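PDB 3MYR: nickel-dependent hydrogenase large subunit from Allochromatium vinosum, which forms the large subunit of a heterodimeric [NiFe] hydrogenase, which oxidises molecular hydrogen at a nickel-iron centre and passes the electrons to an acceptor. Local coordinates for residues B[116-130]-B[172-186]. Sequence-based numbering, arbitrary orientation.
Sequences WVDVVSALSADPRAT and WGHPAYRLPPEANLM
Asp118 and Gly173 meet through a carboxylate that serves both chain segments, an instructive case of a helix cap that also ties down a distant loop. Followed outward, the Asp118 side chain first sets CB over one face of the Tyr177 ring, a CH-pi contact 4.0 Å from the ring centroid. CG, anti to the backbone N (chi1 -175°) and beside the carbonyl carbon, carries the carboxylate toward the following amides and Gly173. OD1 turns back on its own chain and caps the short, weakly bonded helix 119-122, accepting from Ser121 N and, weakly, from Val120 N, while lying 3.5 Å from Trp172 CB. OD2 takes Gly173 N at 2.9 Å, approached from above the carboxylate plane. Without the carboxylate, as with an alanine here, the amides of Ser121, Gly173 and Val120 would probably lose this acceptor, and the loop its tie to the helix start.

The contact joins helix 119-122 and the start of helix 127-137 to the first turns of helix 181-201 and the loop before them, away from the nickel-iron and magnesium sites. Val119 CB lies over one face of the six-membered ring of Trp172, a CH-pi contact; the indole also packs on Ala47 of the small subunit, and its NE1 bonds Phe167 O. Asn184 OD1 accepts from Asp118 N, which sits above the amide plane, and ND2 gives a weak bond to Ser121 OG. Farther along, Ala122 and Ala125 pack their methyls on Leu185 CB. Glu182, its chain bent at chi2 (67°), passes CG against Ala129 CB at 3.5 Å and brings OE1 to Asp126 N in a nearly straight bond of 2.9 Å.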
loop_
_atom_site.group_PDB
_atom_site.type_symbol
_atom_site.label_atom_id
_atom_site.label_comp_id
_atom_site.label_asym_id
_atom_site.label_seq_id
_atom_site.Cartn_x
_atom_site.Cartn_y
_atom_site.Cartn_z
ATOM N N TRP B 116 5.987 20.272 0.251
ATOM C CA TRP B 116 5.310 21.560 0.442
ATOM C C TRP B 116 5.863 22.202 1.701
ATOM O O TRP B 116 5.627 23.393 1.931
ATOM C CB TRP B 116 3.788 21.382 0.665
ATOM C CG TRP B 116 3.086 20.563 -0.342
ATOM C CD1 TRP B 116 2.730 19.229 -0.239
ATOM C CD2 TRP B 116 2.685 20.989 -1.654
ATOM N NE1 TRP B 116 2.109 18.833 -1.397
ATOM C CE2 TRP B 116 2.085 19.877 -2.286
ATOM C CE3 TRP B 116 2.776 22.212 -2.353
ATOM C CZ2 TRP B 116 1.559 19.950 -3.599
ATOM C CZ3 TRP B 116 2.277 22.282 -3.651
ATOM C CH2 TRP B 116 1.684 21.148 -4.269
ATOM N N VAL B 117 6.417 21.364 2.595
ATOM C CA VAL B 117 6.859 21.769 3.934
ATOM C C VAL B 117 8.382 21.716 3.986
ATOM O O VAL B 117 8.991 20.693 3.628
ATOM C CB VAL B 117 6.296 20.798 4.998
ATOM C CG1 VAL B 117 6.989 20.967 6.351
ATOM C CG2 VAL B 117 4.759 20.958 5.114
ATOM N N ASP B 118 8.998 22.826 4.376
ATOM C CA ASP B 118 10.456 22.912 4.492
ATOM C C ASP B 118 10.877 22.647 5.954
ATOM O O ASP B 118 10.669 23.462 6.852
ATOM C CB ASP B 118 10.892 24.300 4.008
ATOM C CG ASP B 118 12.421 24.473 3.963
ATOM O OD1 ASP B 118 13.133 23.752 4.689
ATOM O OD2 ASP B 118 12.899 25.402 3.263
ATOM N N VAL B 119 11.494 21.517 6.197
ATOM C CA VAL B 119 11.830 21.156 7.549
ATOM C C VAL B 119 12.920 22.031 8.165
ATOM O O VAL B 119 12.901 22.275 9.361
ATOM C CB VAL B 119 12.307 19.683 7.571
ATOM C CG1 VAL B 119 12.904 19.387 8.954
ATOM C CG2 VAL B 119 11.056 18.792 7.324
ATOM N N VAL B 120 13.839 22.535 7.339
ATOM C CA VAL B 120 14.878 23.442 7.871
ATOM C C VAL B 120 14.306 24.782 8.297
ATOM O O VAL B 120 14.657 25.341 9.378
ATOM C CB VAL B 120 16.047 23.626 6.858
ATOM C CG1 VAL B 120 17.082 24.732 7.340
ATOM C CG2 VAL B 120 16.761 22.252 6.692
ATOM N N SER B 121 13.388 25.294 7.482
ATOM C CA SER B 121 12.665 26.506 7.854
ATOM C C SER B 121 11.888 26.362 9.201
ATOM O O SER B 121 11.861 27.299 9.965
ATOM C CB SER B 121 11.749 26.923 6.682
ATOM O OG SER B 121 10.769 27.816 7.151
ATOM N N ALA B 122 11.309 25.177 9.507
ATOM C CA ALA B 122 10.660 24.927 10.837
ATOM C C ALA B 122 11.605 25.255 12.016
ATOM O O ALA B 122 11.170 25.692 13.048
ATOM C CB ALA B 122 10.185 23.445 10.947
ATOM N N LEU B 123 12.911 25.088 11.849
ATOM C CA LEU B 123 13.860 25.392 12.938
ATOM C C LEU B 123 13.931 26.848 13.294
ATOM O O LEU B 123 14.464 27.181 14.342
ATOM C CB LEU B 123 15.283 24.947 12.559
ATOM C CG LEU B 123 15.393 23.443 12.177
ATOM C CD1 LEU B 123 16.892 23.123 11.950
ATOM C CD2 LEU B 123 14.783 22.576 13.289
ATOM N N SER B 124 13.417 27.724 12.432
ATOM C CA SER B 124 13.426 29.183 12.677
ATOM C C SER B 124 12.134 29.680 13.331
ATOM O O SER B 124 12.017 30.864 13.599
ATOM C CB SER B 124 13.434 29.942 11.309
ATOM O OG SER B 124 14.707 29.866 10.827
ATOM N N ALA B 125 11.120 28.831 13.413
ATOM C CA ALA B 125 9.792 29.292 13.869
ATOM C C ALA B 125 9.845 29.748 15.295
ATOM O O ALA B 125 10.614 29.219 16.124
ATOM C CB ALA B 125 8.758 28.172 13.736
ATOM N N ASP B 126 9.004 30.705 15.601
ATOM C CA ASP B 126 8.768 31.039 16.978
ATOM C C ASP B 126 7.712 30.030 17.501
ATOM O O ASP B 126 6.622 29.951 16.936
ATOM C CB ASP B 126 8.259 32.492 17.043
ATOM C CG ASP B 126 7.753 32.900 18.472
ATOM O OD1 ASP B 126 6.734 33.589 18.600
ATOM O OD2 ASP B 126 8.384 32.595 19.488
ATOM N N PRO B 127 7.995 29.366 18.649
ATOM C CA PRO B 127 7.097 28.336 19.146
ATOM C C PRO B 127 5.726 28.919 19.520
ATOM O O PRO B 127 4.710 28.321 19.225
ATOM C CB PRO B 127 7.819 27.780 20.380
ATOM C CG PRO B 127 9.335 27.973 20.020
ATOM C CD PRO B 127 9.336 29.334 19.283
ATOM N N ARG B 128 5.723 30.112 20.062
ATOM C CA ARG B 128 4.480 30.768 20.403
ATOM C C ARG B 128 3.610 31.125 19.206
ATOM O O ARG B 128 2.417 30.901 19.230
ATOM C CB ARG B 128 4.688 32.000 21.282
ATOM C CG ARG B 128 3.347 32.607 21.633
ATOM C CD ARG B 128 3.435 33.823 22.604
ATOM N NE ARG B 128 4.064 33.448 23.882
ATOM C CZ ARG B 128 3.462 32.740 24.846
ATOM N NH1 ARG B 128 2.187 32.333 24.707
ATOM N NH2 ARG B 128 4.147 32.423 25.946
ATOM N N ALA B 129 4.201 31.703 18.162
ATOM C CA ALA B 129 3.468 31.999 16.938
ATOM C C ALA B 129 2.966 30.696 16.305
ATOM O O ALA B 129 1.873 30.652 15.689
ATOM C CB ALA B 129 4.367 32.821 15.935
ATOM N N THR B 130 3.721 29.610 16.445
ATOM C CA THR B 130 3.305 28.346 15.835
ATOM C C THR B 130 2.025 27.851 16.546
ATOM O O THR B 130 1.090 27.381 15.905
ATOM C CB THR B 130 4.380 27.257 15.980
ATOM O OG1 THR B 130 5.588 27.724 15.380
ATOM C CG2 THR B 130 3.978 25.968 15.299
ATOM N N TRP B 172 15.644 21.597 0.792
ATOM C CA TRP B 172 15.318 22.680 1.729
ATOM C C TRP B 172 15.795 24.052 1.161
ATOM O O TRP B 172 16.917 24.177 0.644
ATOM C CB TRP B 172 15.987 22.405 3.088
ATOM C CG TRP B 172 15.875 20.938 3.472
ATOM C CD1 TRP B 172 16.922 20.084 3.749
ATOM C CD2 TRP B 172 14.675 20.147 3.565
ATOM N NE1 TRP B 172 16.438 18.827 4.000
ATOM C CE2 TRP B 172 15.078 18.819 3.875
ATOM C CE3 TRP B 172 13.309 20.418 3.374
ATOM C CZ2 TRP B 172 14.153 17.755 4.048
ATOM C CZ3 TRP B 172 12.373 19.357 3.499
ATOM C CH2 TRP B 172 12.802 18.045 3.862
ATOM N N GLY B 173 14.971 25.085 1.303
ATOM C CA GLY B 173 15.390 26.452 0.854
ATOM C C GLY B 173 15.103 26.657 -0.638
ATOM O O GLY B 173 15.282 27.768 -1.163
ATOM N N HIS B 174 14.590 25.630 -1.323
ATOM C CA HIS B 174 14.179 25.807 -2.739
ATOM C C HIS B 174 13.054 26.885 -2.774
ATOM O O HIS B 174 12.214 26.947 -1.829
ATOM C CB HIS B 174 13.632 24.474 -3.269
ATOM C CG HIS B 174 13.394 24.452 -4.755
ATOM N ND1 HIS B 174 12.312 25.073 -5.349
ATOM C CD2 HIS B 174 14.024 23.769 -5.747
ATOM C CE1 HIS B 174 12.343 24.862 -6.652
ATOM N NE2 HIS B 174 13.334 24.023 -6.907
ATOM N N PRO B 175 13.043 27.742 -3.837
ATOM C CA PRO B 175 12.081 28.857 -3.900
ATOM C C PRO B 175 10.633 28.357 -4.035
ATOM O O PRO B 175 9.710 29.097 -3.692
ATOM C CB PRO B 175 12.528 29.653 -5.160
ATOM C CG PRO B 175 13.360 28.629 -5.975
ATOM C CD PRO B 175 14.093 27.874 -4.876
ATOM N N ALA B 176 10.438 27.088 -4.425
ATOM C CA ALA B 176 9.081 26.515 -4.480
ATOM C C ALA B 176 8.459 26.390 -3.073
ATOM O O ALA B 176 7.233 26.251 -2.900
ATOM C CB ALA B 176 9.099 25.133 -5.208
ATOM N N TYR B 177 9.310 26.395 -2.047
ATOM C CA TYR B 177 8.765 26.335 -0.649
ATOM C C TYR B 177 8.287 27.702 -0.191
ATOM O O TYR B 177 9.047 28.656 -0.251
ATOM C CB TYR B 177 9.808 25.800 0.342
ATOM C CG TYR B 177 10.104 24.320 0.242
ATOM C CD1 TYR B 177 11.389 23.881 -0.075
ATOM C CD2 TYR B 177 9.119 23.357 0.600
ATOM C CE1 TYR B 177 11.699 22.502 -0.085
ATOM C CE2 TYR B 177 9.394 22.002 0.630
ATOM C CZ TYR B 177 10.703 21.575 0.285
ATOM O OH TYR B 177 10.945 20.227 0.254
ATOM N N ARG B 178 7.024 27.820 0.211
ATOM C CA ARG B 178 6.474 29.149 0.448
ATOM C C ARG B 178 5.925 29.368 1.870
ATOM O O ARG B 178 5.628 30.513 2.238
ATOM C CB ARG B 178 5.380 29.479 -0.591
ATOM C CG ARG B 178 5.728 29.286 -2.136
ATOM C CD ARG B 178 4.488 29.828 -2.848
ATOM N NE ARG B 178 3.883 29.243 -4.066
ATOM C CZ ARG B 178 4.544 29.128 -5.165
ATOM N NH1 ARG B 178 3.986 28.657 -6.268
ATOM N NH2 ARG B 178 5.848 29.398 -5.103
ATOM N N LEU B 179 5.693 28.290 2.630
ATOM C CA LEU B 179 5.144 28.423 4.009
ATOM C C LEU B 179 6.050 29.228 4.939
ATOM O O LEU B 179 7.267 29.060 4.928
ATOM C CB LEU B 179 4.848 27.036 4.652
ATOM C CG LEU B 179 3.964 26.062 3.892
ATOM C CD1 LEU B 179 3.828 24.708 4.731
ATOM C CD2 LEU B 179 2.595 26.677 3.610
ATOM N N PRO B 180 5.460 30.005 5.830
ATOM C CA PRO B 180 6.249 30.631 6.912
ATOM C C PRO B 180 6.805 29.548 7.885
ATOM O O PRO B 180 6.257 28.443 7.975
ATOM C CB PRO B 180 5.213 31.521 7.659
ATOM C CG PRO B 180 3.883 30.779 7.447
ATOM C CD PRO B 180 4.001 30.150 6.020
ATOM N N PRO B 181 7.930 29.852 8.571
ATOM C CA PRO B 181 8.516 28.919 9.582
ATOM C C PRO B 181 7.467 28.266 10.502
ATOM O O PRO B 181 7.510 27.041 10.687
ATOM C CB PRO B 181 9.414 29.823 10.406
ATOM C CG PRO B 181 9.976 30.875 9.330
ATOM C CD PRO B 181 8.671 31.132 8.452
ATOM N N GLU B 182 6.520 29.069 11.026
ATOM C CA GLU B 182 5.424 28.576 11.895
ATOM C C GLU B 182 4.591 27.465 11.253
ATOM O O GLU B 182 4.249 26.481 11.914
ATOM C CB GLU B 182 4.487 29.750 12.297
ATOM C CG GLU B 182 5.146 30.709 13.286
ATOM C CD GLU B 182 6.360 31.503 12.667
ATOM O OE1 GLU B 182 7.339 31.817 13.479
ATOM O OE2 GLU B 182 6.329 31.746 11.373
ATOM N N ALA B 183 4.201 27.630 9.980
ATOM C CA ALA B 183 3.400 26.607 9.351
ATOM C C ALA B 183 4.265 25.352 9.152
ATOM O O ALA B 183 3.772 24.222 9.247
ATOM C CB ALA B 183 2.825 27.113 7.975
ATOM N N ASN B 184 5.550 25.538 8.835
ATOM C CA ASN B 184 6.402 24.350 8.658
ATOM C C ASN B 184 6.504 23.578 9.962
ATOM O O ASN B 184 6.468 22.335 9.953
ATOM C CB ASN B 184 7.795 24.739 8.152
ATOM C CG ASN B 184 7.772 25.238 6.673
ATOM O OD1 ASN B 184 7.231 24.563 5.817
ATOM N ND2 ASN B 184 8.425 26.361 6.387
ATOM N N LEU B 185 6.698 24.291 11.091
ATOM C CA LEU B 185 6.872 23.599 12.384
ATOM C C LEU B 185 5.576 22.875 12.759
ATOM O O LEU B 185 5.617 21.731 13.169
ATOM C CB LEU B 185 7.334 24.591 13.513
ATOM C CG LEU B 185 7.542 23.961 14.915
ATOM C CD1 LEU B 185 8.514 22.708 14.876
ATOM C CD2 LEU B 185 8.002 25.035 15.947
ATOM N N MET B 186 4.423 23.481 12.455
ATOM C CA MET B 186 3.162 22.896 12.762
ATOM C C MET B 186 2.995 21.562 11.990
ATOM O O MET B 186 2.569 20.547 12.544
ATOM C CB MET B 186 2.038 23.852 12.379
ATOM C CG MET B 186 0.641 23.270 12.651
ATOM S SD MET B 186 -0.704 24.459 12.168
ATOM C CE MET B 186 -0.761 24.099 10.412
HETATM O O HOH W 1 7.154 25.678 2.541
#